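Local coordinates for Lmo2470 protein (Listeria monocytogenes EGD-e, PDB 5HL3) that is an internalin with leucine-rich repeats that interacts with host afadin and facilitates crossing of the basement membrane by the bacterium, at residues 110-120 against 133-144. Sequence-based numbering, arbitrary orientation.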
loop_
_atom_site.group_PDB
_atom_site.type_symbol
_atom_site.label_atom_id
_atom_site.label_comp_id
_atom_site.label_asym_id
_atom_site.label_seq_id
_atom_site.Cartn_x
_atom_site.Cartn_y
_atom_site.Cartn_z
ATOM N N LEU A 110 5.130 -5.972 12.362
ATOM C CA LEU A 110 3.886 -5.810 13.115
ATOM C C LEU A 110 4.020 -6.049 14.605
ATOM O O LEU A 110 3.139 -6.615 15.247
ATOM C CB LEU A 110 2.781 -6.725 12.496
ATOM C CG LEU A 110 2.378 -6.365 11.057
ATOM C CD1 LEU A 110 1.759 -7.518 10.260
ATOM C CD2 LEU A 110 1.457 -5.135 11.052
ATOM N N THR A 111 5.133 -5.584 15.195
ATOM C CA THR A 111 5.398 -5.853 16.604
ATOM C C THR A 111 4.634 -4.936 17.551
ATOM O O THR A 111 4.612 -5.186 18.764
ATOM C CB THR A 111 6.883 -5.673 16.915
ATOM O OG1 THR A 111 7.254 -4.345 16.558
ATOM C CG2 THR A 111 7.734 -6.698 16.133
ATOM N N ARG A 112 4.103 -3.823 17.045
ATOM C CA ARG A 112 3.378 -2.851 17.873
ATOM C C ARG A 112 1.987 -2.598 17.304
ATOM O O ARG A 112 1.774 -2.721 16.126
ATOM C CB ARG A 112 4.149 -1.527 17.948
ATOM C CG ARG A 112 5.502 -1.578 18.631
ATOM C CD ARG A 112 5.378 -1.621 20.151
ATOM N NE ARG A 112 6.694 -1.696 20.776
ATOM C CZ ARG A 112 7.351 -2.804 21.045
ATOM N NH1 ARG A 112 6.782 -3.983 20.831
ATOM N NH2 ARG A 112 8.576 -2.746 21.586
ATOM N N ASN A 113 1.049 -2.276 18.192
ATOM C CA ASN A 113 -0.336 -1.977 17.870
ATOM C C ASN A 113 -0.614 -0.500 18.109
ATOM O O ASN A 113 -0.161 0.059 19.129
ATOM C CB ASN A 113 -1.269 -2.735 18.819
ATOM C CG ASN A 113 -1.127 -4.238 18.758
ATOM O OD1 ASN A 113 -0.973 -4.840 17.710
ATOM N ND2 ASN A 113 -1.336 -4.864 19.899
ATOM N N LEU A 114 -1.350 0.143 17.210
ATOM C CA LEU A 114 -1.712 1.553 17.363
ATOM C C LEU A 114 -3.142 1.802 16.942
ATOM O O LEU A 114 -3.609 1.194 15.986
ATOM C CB LEU A 114 -0.844 2.469 16.470
ATOM C CG LEU A 114 0.648 2.567 16.821
ATOM C CD1 LEU A 114 1.329 3.392 15.750
ATOM C CD2 LEU A 114 0.873 3.174 18.211
ATOM N N SER A 115 -3.854 2.672 17.657
ATOM C CA SER A 115 -5.168 3.141 17.209
ATOM C C SER A 115 -5.048 4.565 16.675
ATOM O O SER A 115 -4.142 5.301 17.076
ATOM C CB SER A 115 -6.220 3.058 18.322
ATOM O OG SER A 115 -5.811 3.776 19.484
ATOM N N LEU A 116 -5.971 4.922 15.777
ATOM C CA LEU A 116 -6.028 6.224 15.141
ATOM C C LEU A 116 -7.313 6.925 15.570
ATOM O O LEU A 116 -8.380 6.656 15.022
ATOM C CB LEU A 116 -5.928 6.118 13.610
ATOM C CG LEU A 116 -6.045 7.451 12.854
ATOM C CD1 LEU A 116 -5.178 8.561 13.431
ATOM C CD2 LEU A 116 -5.729 7.243 11.384
ATOM N N PRO A 117 -7.227 7.825 16.555
ATOM C CA PRO A 117 -8.401 8.571 16.978
ATOM C C PRO A 117 -8.961 9.474 15.897
ATOM O O PRO A 117 -8.244 9.877 14.991
ATOM C CB PRO A 117 -7.864 9.460 18.126
ATOM C CG PRO A 117 -6.666 8.827 18.583
ATOM C CD PRO A 117 -6.078 8.110 17.427
ATOM N N ASN A 118 -10.242 9.821 16.032
ATOM C CA ASN A 118 -10.839 10.827 15.168
ATOM C C ASN A 118 -10.458 12.195 15.786
ATOM O O ASN A 118 -11.286 12.879 16.379
ATOM C CB ASN A 118 -12.342 10.586 15.112
ATOM C CG ASN A 118 -13.058 11.556 14.203
ATOM O OD1 ASN A 118 -12.467 12.136 13.290
ATOM N ND2 ASN A 118 -14.342 11.777 14.492
ATOM N N TYR A 119 -9.208 12.585 15.590
ATOM C CA TYR A 119 -8.657 13.764 16.265
ATOM C C TYR A 119 -9.493 15.001 16.016
ATOM O O TYR A 119 -9.822 15.318 14.860
ATOM C CB TYR A 119 -7.231 14.052 15.779
ATOM C CG TYR A 119 -6.195 13.049 16.243
ATOM C CD1 TYR A 119 -5.852 12.945 17.591
ATOM C CD2 TYR A 119 -5.544 12.240 15.349
ATOM C CE1 TYR A 119 -4.895 12.042 18.031
ATOM C CE2 TYR A 119 -4.567 11.349 15.766
ATOM C CZ TYR A 119 -4.275 11.242 17.102
ATOM O OH TYR A 119 -3.323 10.324 17.501
ATOM N N GLN A 120 -9.755 15.740 17.101
ATOM C CA GLN A 120 -10.476 16.988 17.022
ATOM C C GLN A 120 -9.651 18.223 17.342
ATOM O O GLN A 120 -10.058 19.337 16.970
ATOM C CB GLN A 120 -11.695 16.959 17.963
ATOM C CG GLN A 120 -12.681 15.828 17.646
ATOM C CD GLN A 120 -13.299 15.994 16.282
ATOM O OE1 GLN A 120 -13.858 17.063 15.977
ATOM N NE2 GLN A 120 -13.230 14.967 15.460
ATOM N N ASN A 133 2.742 -0.678 11.848
ATOM C CA ASN A 133 2.109 -0.960 13.128
ATOM C C ASN A 133 0.704 -1.512 12.915
ATOM O O ASN A 133 -0.025 -1.057 12.030
ATOM C CB ASN A 133 2.116 0.331 13.933
ATOM C CG ASN A 133 3.532 0.835 14.174
ATOM O OD1 ASN A 133 4.296 0.195 14.871
ATOM N ND2 ASN A 133 3.897 1.960 13.560
ATOM N N ASN A 134 0.351 -2.517 13.693
ATOM C CA ASN A 134 -0.965 -3.136 13.534
ATOM C C ASN A 134 -2.054 -2.164 13.996
ATOM O O ASN A 134 -2.080 -1.752 15.162
ATOM C CB ASN A 134 -1.029 -4.399 14.409
ATOM C CG ASN A 134 -2.385 -5.037 14.384
ATOM O OD1 ASN A 134 -2.944 -5.225 13.334
ATOM N ND2 ASN A 134 -2.954 -5.288 15.547
ATOM N N LEU A 135 -2.966 -1.809 13.114
ATOM C CA LEU A 135 -4.050 -0.905 13.479
ATOM C C LEU A 135 -5.026 -1.596 14.441
ATOM O O LEU A 135 -5.438 -2.727 14.212
ATOM C CB LEU A 135 -4.804 -0.407 12.248
ATOM C CG LEU A 135 -5.883 0.629 12.518
ATOM C CD1 LEU A 135 -5.243 1.935 12.879
ATOM C CD2 LEU A 135 -6.787 0.793 11.313
ATOM N N ILE A 136 -5.376 -0.908 15.537
ATOM C CA ILE A 136 -6.417 -1.346 16.447
ATOM C C ILE A 136 -7.719 -0.704 15.968
ATOM O O ILE A 136 -7.803 0.517 15.878
ATOM C CB ILE A 136 -6.117 -0.857 17.858
ATOM C CG1 ILE A 136 -4.790 -1.395 18.363
ATOM C CG2 ILE A 136 -7.239 -1.297 18.805
ATOM C CD1 ILE A 136 -4.330 -0.686 19.615
ATOM N N GLY A 137 -8.697 -1.520 15.611
ATOM C CA GLY A 137 -9.980 -0.998 15.137
ATOM C C GLY A 137 -9.940 -0.538 13.693
ATOM O O GLY A 137 -9.299 -1.152 12.850
ATOM N N SER A 138 -10.703 0.504 13.396
ATOM C CA SER A 138 -10.867 1.016 12.027
ATOM C C SER A 138 -10.244 2.384 11.855
ATOM O O SER A 138 -9.937 3.080 12.822
ATOM C CB SER A 138 -12.359 1.121 11.687
ATOM O OG SER A 138 -12.975 -0.143 11.700
ATOM N N ILE A 139 -10.011 2.755 10.613
ATOM C CA ILE A 139 -9.617 4.119 10.292
ATOM C C ILE A 139 -10.896 4.951 10.403
ATOM O O ILE A 139 -11.891 4.626 9.747
ATOM C CB ILE A 139 -9.085 4.262 8.837
ATOM C CG1 ILE A 139 -7.898 3.312 8.594
ATOM C CG2 ILE A 139 -8.687 5.727 8.526
ATOM C CD1 ILE A 139 -7.490 3.229 7.137
ATOM N N PRO A 140 -10.898 6.019 11.222
ATOM C CA PRO A 140 -12.125 6.839 11.323
ATOM C C PRO A 140 -12.446 7.598 10.046
ATOM O O PRO A 140 -11.534 7.928 9.256
ATOM C CB PRO A 140 -11.805 7.846 12.444
ATOM C CG PRO A 140 -10.388 7.757 12.697
ATOM C CD PRO A 140 -9.814 6.518 12.094
ATOM N N ASP A 141 -13.741 7.889 9.836
ATOM C CA ASP A 141 -14.143 8.807 8.777
ATOM C C ASP A 141 -13.920 10.210 9.404
ATOM O O ASP A 141 -14.814 10.794 9.977
ATOM C CB ASP A 141 -15.592 8.558 8.372
ATOM C CG ASP A 141 -16.023 9.374 7.171
ATOM O OD1 ASP A 141 -15.164 9.938 6.465
ATOM O OD2 ASP A 141 -17.259 9.462 6.952
ATOM N N PHE A 142 -12.692 10.694 9.272
ATOM C CA PHE A 142 -12.238 11.890 9.992
ATOM C C PHE A 142 -13.190 13.054 9.865
ATOM O O PHE A 142 -13.607 13.390 8.760
ATOM C CB PHE A 142 -10.890 12.374 9.468
ATOM C CG PHE A 142 -9.847 11.296 9.359
ATOM C CD1 PHE A 142 -9.208 10.775 10.493
ATOM C CD2 PHE A 142 -9.484 10.805 8.099
ATOM C CE1 PHE A 142 -8.263 9.782 10.347
ATOM C CE2 PHE A 142 -8.521 9.846 7.956
ATOM C CZ PHE A 142 -7.920 9.341 9.077
ATOM N N THR A 143 -13.476 13.706 10.981
ATOM C CA THR A 143 -14.349 14.890 10.983
ATOM C C THR A 143 -13.649 16.134 11.461
ATOM O O THR A 143 -14.247 17.194 11.390
ATOM C CB THR A 143 -15.594 14.675 11.878
ATOM O OG1 THR A 143 -15.158 14.330 13.196
ATOM C CG2 THR A 143 -16.528 13.600 11.329
ATOM N N GLY A 144 -12.413 16.028 11.957
ATOM C CA GLY A 144 -11.713 17.193 12.562
ATOM C C GLY A 144 -10.415 17.628 11.903
ATOM O O GLY A 144 -9.679 18.471 12.465
HETATM O O HOH W 1 5.022 -2.506 14.537
HETATM O O HOH W 2 -8.109 3.100 15.015
HETATM O O HOH W 3 -10.520 13.945 12.617
HETATM O O HOH W 4 -8.126 17.579 14.686
HETATM O O HOH W 5 -10.887 20.068 14.471
HETATM O O HOH W 6 -15.465 18.089 13.900
#
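The Phe142 ring meets Leu116 edge-on: Leu116 CD2 lies in the ring plane, 3.7 Å from Phe142 CE1, while the carbonyl oxygen of Pro140 sits over the centre of one face. With Leu116 CG anti to its own backbone N (chi1 177°), the leucine sends its CD2 branch to this edge, while its CG lies against the Pro140 ring, whose CD is 4.0 Å away. Proline, lacking an N-H, can set its ring carbons against the Leu116 carbonyl. The amide of Asn118 crosses Thr143 at about a right angle and uses both its ends. Its OD1 accepts Thr143 N (3.0 Å) on an in-plane lone pair, and its ND2 donates to Thr143 OG1, which also takes a second N-H from Gln120 NE2. Asparagine suits the place because one planar group both accepts and donates across to the next turn; water 3 donates a further hydrogen bond to Asn118 OD1.

These are successive turns of the leucine-rich-repeat solenoid, stacked side by side just after the strands of its long parallel sheet; 133-144 bulges through Gly137 and Ser138 before the two chains meet again. Here a short parallel pair, 113-114 with 134-135, is closed by Asn134 N to Arg112 O (2.8 Å), Leu114 N to Asn134 O, and Ile136 N to Leu114 O. Leu114 and Leu135 turn to the buried face, where Leu114 CD1 packs 3.6 Å from Asn133 CB. Asn133 suits this interior place because its ND2 satisfies the carbonyls of Met130 and Ala104. On the outer face Asn113 and Asn134 run side by side, their amides 70° apart, and Asn134 ND2 reaches Asn113 OD1 (3.0 Å) from above the carbonyl plane. Beyond the strands, water 2 bridges Leu116 N to the carbonyls of Ile136 and Ser138.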